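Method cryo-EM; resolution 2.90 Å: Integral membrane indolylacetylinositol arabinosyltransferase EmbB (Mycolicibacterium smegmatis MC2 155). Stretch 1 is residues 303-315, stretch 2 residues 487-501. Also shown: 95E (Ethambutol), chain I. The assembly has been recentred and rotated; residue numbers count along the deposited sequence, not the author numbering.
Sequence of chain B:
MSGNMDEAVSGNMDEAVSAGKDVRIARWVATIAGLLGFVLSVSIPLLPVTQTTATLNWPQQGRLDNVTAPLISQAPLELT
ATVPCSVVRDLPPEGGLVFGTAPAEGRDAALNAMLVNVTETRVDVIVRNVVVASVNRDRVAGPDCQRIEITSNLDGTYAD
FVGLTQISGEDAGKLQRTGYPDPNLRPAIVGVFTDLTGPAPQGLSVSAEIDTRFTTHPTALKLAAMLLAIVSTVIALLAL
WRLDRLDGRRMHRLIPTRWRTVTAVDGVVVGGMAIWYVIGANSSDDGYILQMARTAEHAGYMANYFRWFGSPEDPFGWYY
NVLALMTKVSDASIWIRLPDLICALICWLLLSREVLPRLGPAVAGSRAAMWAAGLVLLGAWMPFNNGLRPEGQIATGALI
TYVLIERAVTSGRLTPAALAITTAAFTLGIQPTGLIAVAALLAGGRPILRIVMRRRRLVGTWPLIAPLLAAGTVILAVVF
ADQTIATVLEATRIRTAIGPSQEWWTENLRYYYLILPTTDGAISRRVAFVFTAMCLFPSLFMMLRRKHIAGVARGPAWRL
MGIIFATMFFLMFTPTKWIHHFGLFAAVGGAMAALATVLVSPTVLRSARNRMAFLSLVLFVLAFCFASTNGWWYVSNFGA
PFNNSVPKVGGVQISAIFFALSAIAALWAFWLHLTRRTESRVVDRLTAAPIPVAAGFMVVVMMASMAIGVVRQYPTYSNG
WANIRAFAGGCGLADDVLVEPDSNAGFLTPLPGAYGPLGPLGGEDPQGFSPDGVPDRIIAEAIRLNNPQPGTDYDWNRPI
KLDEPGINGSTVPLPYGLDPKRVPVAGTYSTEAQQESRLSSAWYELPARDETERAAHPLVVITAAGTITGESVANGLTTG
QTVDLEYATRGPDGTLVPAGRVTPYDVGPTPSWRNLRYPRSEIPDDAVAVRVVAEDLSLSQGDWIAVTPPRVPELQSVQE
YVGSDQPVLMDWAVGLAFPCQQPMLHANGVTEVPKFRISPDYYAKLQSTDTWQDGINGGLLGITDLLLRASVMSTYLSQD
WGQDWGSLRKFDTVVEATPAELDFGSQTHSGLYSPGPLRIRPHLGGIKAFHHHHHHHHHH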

# COMPACT_ATOMS: atom_id res chain seq x y z
N ALA B 303 -7.11 5.24 30.85
CA ALA B 303 -5.92 4.79 30.15
C ALA B 303 -6.25 4.32 28.74
O ALA B 303 -7.41 4.07 28.39
CB ALA B 303 -5.25 3.65 30.92
N ASN B 304 -5.21 4.19 27.93
CA ASN B 304 -5.29 3.48 26.66
C ASN B 304 -5.02 2.01 26.97
O ASN B 304 -3.91 1.65 27.39
CB ASN B 304 -4.29 4.02 25.65
CG ASN B 304 -4.69 3.75 24.22
OD1 ASN B 304 -4.58 2.62 23.74
ND2 ASN B 304 -5.16 4.78 23.53
N TYR B 305 -6.03 1.17 26.78
CA TYR B 305 -6.01 -0.16 27.37
C TYR B 305 -5.07 -1.10 26.63
O TYR B 305 -4.35 -1.89 27.26
CB TYR B 305 -7.43 -0.73 27.40
CG TYR B 305 -7.57 -2.01 28.18
CD1 TYR B 305 -7.17 -2.10 29.50
CD2 TYR B 305 -8.12 -3.13 27.58
CE1 TYR B 305 -7.31 -3.27 30.21
CE2 TYR B 305 -8.27 -4.31 28.28
CZ TYR B 305 -7.86 -4.37 29.59
OH TYR B 305 -8.00 -5.55 30.29
N PHE B 306 -5.04 -1.03 25.30
CA PHE B 306 -4.45 -2.07 24.48
C PHE B 306 -3.04 -1.78 24.00
O PHE B 306 -2.44 -2.63 23.34
CB PHE B 306 -5.34 -2.34 23.26
CG PHE B 306 -6.73 -2.81 23.62
CD1 PHE B 306 -6.97 -4.13 23.90
CD2 PHE B 306 -7.78 -1.91 23.66
CE1 PHE B 306 -8.24 -4.56 24.22
CE2 PHE B 306 -9.05 -2.33 23.98
CZ PHE B 306 -9.28 -3.66 24.26
N ARG B 307 -2.48 -0.61 24.31
CA ARG B 307 -1.21 -0.24 23.69
C ARG B 307 -0.57 0.89 24.47
O ARG B 307 -1.21 1.55 25.30
CB ARG B 307 -1.43 0.15 22.23
CG ARG B 307 -0.20 0.17 21.34
CD ARG B 307 -0.59 0.56 19.93
NE ARG B 307 0.55 0.95 19.11
CZ ARG B 307 1.17 0.14 18.26
NH1 ARG B 307 2.20 0.58 17.55
NH2 ARG B 307 0.76 -1.11 18.12
N TRP B 308 0.73 1.09 24.22
CA TRP B 308 1.49 2.26 24.67
C TRP B 308 1.71 2.26 26.18
O TRP B 308 1.60 3.31 26.83
CB TRP B 308 0.83 3.56 24.21
CG TRP B 308 0.96 3.78 22.74
CD1 TRP B 308 2.09 3.68 22.00
CD2 TRP B 308 -0.09 4.11 21.83
NE1 TRP B 308 1.82 3.94 20.68
CE2 TRP B 308 0.48 4.21 20.55
CE3 TRP B 308 -1.46 4.35 21.97
CZ2 TRP B 308 -0.26 4.53 19.42
CZ3 TRP B 308 -2.20 4.66 20.85
CH2 TRP B 308 -1.60 4.75 19.59
N PHE B 309 2.02 1.10 26.75
CA PHE B 309 2.49 0.98 28.13
C PHE B 309 1.53 1.59 29.14
O PHE B 309 1.94 2.07 30.19
CB PHE B 309 3.88 1.59 28.29
CG PHE B 309 4.94 0.89 27.48
CD1 PHE B 309 5.60 -0.22 27.98
CD2 PHE B 309 5.28 1.35 26.22
CE1 PHE B 309 6.56 -0.85 27.24
CE2 PHE B 309 6.24 0.72 25.48
CZ PHE B 309 6.89 -0.39 25.98
N GLY B 310 0.24 1.59 28.82
CA GLY B 310 -0.74 2.14 29.74
C GLY B 310 -0.68 3.64 29.90
O GLY B 310 -0.73 4.15 31.03
N SER B 311 -0.56 4.38 28.79
CA SER B 311 -0.55 5.83 28.78
C SER B 311 -1.94 6.37 28.44
O SER B 311 -2.62 5.80 27.58
CB SER B 311 0.46 6.36 27.77
OG SER B 311 -0.07 6.34 26.46
N PRO B 312 -2.38 7.45 29.07
CA PRO B 312 -3.78 7.88 28.90
C PRO B 312 -4.06 8.55 27.58
O PRO B 312 -3.18 8.65 26.71
CB PRO B 312 -3.97 8.85 30.07
CG PRO B 312 -2.62 9.43 30.27
CD PRO B 312 -1.65 8.31 30.01
N GLU B 313 -5.30 9.01 27.40
CA GLU B 313 -5.64 9.91 26.30
C GLU B 313 -5.20 11.31 26.70
O GLU B 313 -5.75 11.89 27.64
CB GLU B 313 -7.14 9.86 26.03
CG GLU B 313 -7.66 8.46 25.74
CD GLU B 313 -6.99 7.82 24.55
OE1 GLU B 313 -6.19 6.88 24.75
OE2 GLU B 313 -7.25 8.25 23.41
N ASP B 314 -4.21 11.85 25.99
CA ASP B 314 -3.39 12.87 26.62
C ASP B 314 -4.17 14.17 26.84
O ASP B 314 -4.47 14.49 28.00
CB ASP B 314 -2.10 13.07 25.81
CG ASP B 314 -1.37 11.78 25.56
OD1 ASP B 314 -1.57 10.84 26.35
OD2 ASP B 314 -0.61 11.70 24.58
N PRO B 315 -4.55 14.96 25.80
CA PRO B 315 -5.56 15.99 26.05
C PRO B 315 -6.95 15.61 25.55
O PRO B 315 -7.93 16.29 25.85
CB PRO B 315 -5.00 17.21 25.31
CG PRO B 315 -4.27 16.62 24.15
CD PRO B 315 -3.96 15.17 24.46
C2 95E I . -7.24 4.99 20.17
O12 95E I . -8.24 0.98 12.79
C11 95E I . -8.27 1.70 13.98
C10 95E I . -7.02 1.38 14.79
C13 95E I . -6.76 -0.11 14.76
C14 95E I . -5.57 -0.49 13.89
N9 95E I . -7.23 1.77 16.17
C8 95E I . -7.51 3.19 16.23
C7 95E I . -7.23 3.74 17.62
N6 95E I . -8.48 4.10 18.26
C3 95E I . -8.32 5.25 19.12
O1 95E I . -7.37 5.97 21.15
C4 95E I . -9.63 5.53 19.83
C5 95E I . -10.80 5.71 18.86
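Stretch 2 487-501: TVLEATRIRTAIGPS

Stretch 2 is helical from its first residue, continuing a helix that begins earlier in the chain, and gives way to loop by G499. Stretch 1 has no regular secondary structure, and the helix runs along it in the opposite sense: the CA atoms of D314 and V488 lie 5.2 Å apart, those of S311 and A491 5.6 Å, and those of W308 and R495 6.6 Å. The contact buries 750 Å².

Midway along the contact the helix presents a small side chain, A491, to S311 and its neighbours. CB of A491 rests 3.9 Å from CB of S311, 4.2 Å from CD of P312 and 3.0 Å from OD1 of D314. Beside it, CG2 of V488 meets the carbonyl O of D314 at 3.7 Å.

One turn beyond A491, R495 extends across W308. CG of R495 stands 4.2 Å from the centroid of the five-membered ring of W308, 16° off the normal, in a CH-pi contact, and one face of the guanidinium lies against CE3 of the same indole. That leaves the guanidinium edge free for polar partners: NH2 of R495 donates hydrogen bonds to O of P312 (2.7 Å) and OE1 of E313 (2.9 Å), the latter also a salt bridge. D314 adds a second salt bridge, OD2 to NE of R495 at 3.5 Å, but well out of the guanidinium plane, so charge alone operates.

The indole edge fits against I498, G499 and P500. CG2 of I498 approaches CD1 of W308 at 3.7 Å, and CD of P500 lies 4.1 Å from CZ2 of W308. Between these residues, G499 leaves the necessary hollow; a CB there would fall 2.2 Å from CZ2 of W308. I498 also reaches F309, its CD1 sitting 3.4 Å from CE2 of F309 at the ring edge, while CG2 of I494 packs against CD1 of W308 (4.2 Å) and CD2 of F309 (4.4 Å).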

# COMPACT_ATOMS: atom_id res chain seq x y z
N THR B 487 2.92 14.64 32.60
CA THR B 487 2.45 13.34 32.14
C THR B 487 1.92 13.40 30.72
O THR B 487 2.07 12.44 29.96
CB THR B 487 1.37 12.82 33.09
OG1 THR B 487 0.15 13.55 32.87
CG2 THR B 487 1.79 12.99 34.53
N VAL B 488 1.33 14.53 30.33
CA VAL B 488 0.88 14.70 28.95
C VAL B 488 2.08 14.69 28.00
O VAL B 488 2.05 14.03 26.96
CB VAL B 488 0.05 15.98 28.81
CG1 VAL B 488 -0.02 16.41 27.35
CG2 VAL B 488 -1.34 15.78 29.37
N LEU B 489 3.15 15.40 28.36
CA LEU B 489 4.35 15.40 27.53
C LEU B 489 4.95 14.01 27.44
O LEU B 489 5.39 13.58 26.37
CB LEU B 489 5.37 16.39 28.08
CG LEU B 489 5.09 17.87 27.83
CD1 LEU B 489 6.11 18.74 28.54
CD2 LEU B 489 5.07 18.17 26.34
N GLU B 490 4.98 13.28 28.56
CA GLU B 490 5.55 11.93 28.55
C GLU B 490 4.74 10.99 27.66
O GLU B 490 5.30 10.23 26.86
CB GLU B 490 5.63 11.38 29.97
CG GLU B 490 6.20 9.98 30.07
CD GLU B 490 7.69 9.94 29.75
OE1 GLU B 490 8.15 8.93 29.18
OE2 GLU B 490 8.39 10.92 30.08
N ALA B 491 3.41 11.03 27.79
CA ALA B 491 2.57 10.15 26.99
C ALA B 491 2.64 10.52 25.51
O ALA B 491 2.60 9.64 24.64
CB ALA B 491 1.14 10.19 27.50
N THR B 492 2.74 11.81 25.20
CA THR B 492 2.91 12.21 23.81
C THR B 492 4.25 11.75 23.26
O THR B 492 4.32 11.31 22.10
CB THR B 492 2.79 13.73 23.68
OG1 THR B 492 1.54 14.16 24.24
CG2 THR B 492 2.85 14.14 22.22
N ARG B 493 5.31 11.82 24.06
CA ARG B 493 6.60 11.28 23.65
C ARG B 493 6.49 9.80 23.34
O ARG B 493 7.03 9.32 22.33
CB ARG B 493 7.64 11.53 24.74
CG ARG B 493 8.99 10.89 24.46
CD ARG B 493 9.87 10.90 25.69
NE ARG B 493 9.45 9.89 26.66
CZ ARG B 493 9.95 8.66 26.73
NH1 ARG B 493 10.90 8.28 25.88
NH2 ARG B 493 9.51 7.81 27.64
N ILE B 494 5.79 9.04 24.19
CA ILE B 494 5.63 7.61 23.96
C ILE B 494 4.88 7.36 22.66
O ILE B 494 5.33 6.59 21.79
CB ILE B 494 4.91 6.95 25.15
CG1 ILE B 494 5.74 7.08 26.42
CG2 ILE B 494 4.64 5.49 24.86
CD1 ILE B 494 5.09 6.46 27.63
N ARG B 495 3.72 8.00 22.50
CA ARG B 495 2.89 7.77 21.32
C ARG B 495 3.60 8.19 20.03
O ARG B 495 3.37 7.59 18.98
CB ARG B 495 1.57 8.51 21.44
CG ARG B 495 0.68 8.02 22.57
CD ARG B 495 -0.46 8.97 22.81
NE ARG B 495 -1.43 8.43 23.76
CZ ARG B 495 -2.60 7.91 23.42
NH1 ARG B 495 -2.96 7.86 22.14
NH2 ARG B 495 -3.42 7.43 24.35
N THR B 496 4.46 9.20 20.10
CA THR B 496 5.19 9.63 18.91
C THR B 496 6.36 8.70 18.61
O THR B 496 6.63 8.40 17.45
CB THR B 496 5.68 11.07 19.09
OG1 THR B 496 4.58 11.90 19.46
CG2 THR B 496 6.28 11.58 17.79
N ALA B 497 7.05 8.22 19.65
CA ALA B 497 8.20 7.36 19.43
C ALA B 497 7.79 5.96 18.99
O ALA B 497 8.58 5.27 18.33
CB ALA B 497 9.05 7.29 20.70
N ILE B 498 6.58 5.52 19.34
CA ILE B 498 6.14 4.16 19.05
C ILE B 498 5.03 4.14 18.00
O ILE B 498 5.19 3.57 16.92
CB ILE B 498 5.69 3.43 20.34
CG1 ILE B 498 6.89 3.01 21.17
CG2 ILE B 498 4.86 2.21 20.00
CD1 ILE B 498 6.51 2.27 22.41
N GLY B 499 3.89 4.77 18.30
CA GLY B 499 2.71 4.59 17.50
C GLY B 499 2.86 5.18 16.12
O GLY B 499 3.83 5.87 15.80
N PRO B 500 1.88 4.90 15.26
CA PRO B 500 1.87 5.49 13.92
C PRO B 500 1.86 7.01 14.00
O PRO B 500 0.98 7.62 14.60
CB PRO B 500 0.57 4.95 13.30
CG PRO B 500 0.27 3.72 14.08
CD PRO B 500 0.75 3.98 15.47
N SER B 501 2.88 7.63 13.40
CA SER B 501 3.03 9.08 13.43
C SER B 501 2.45 9.75 12.19
O SER B 501 1.71 10.73 12.32
CB SER B 501 4.50 9.45 13.60
OG SER B 501 4.99 9.02 14.85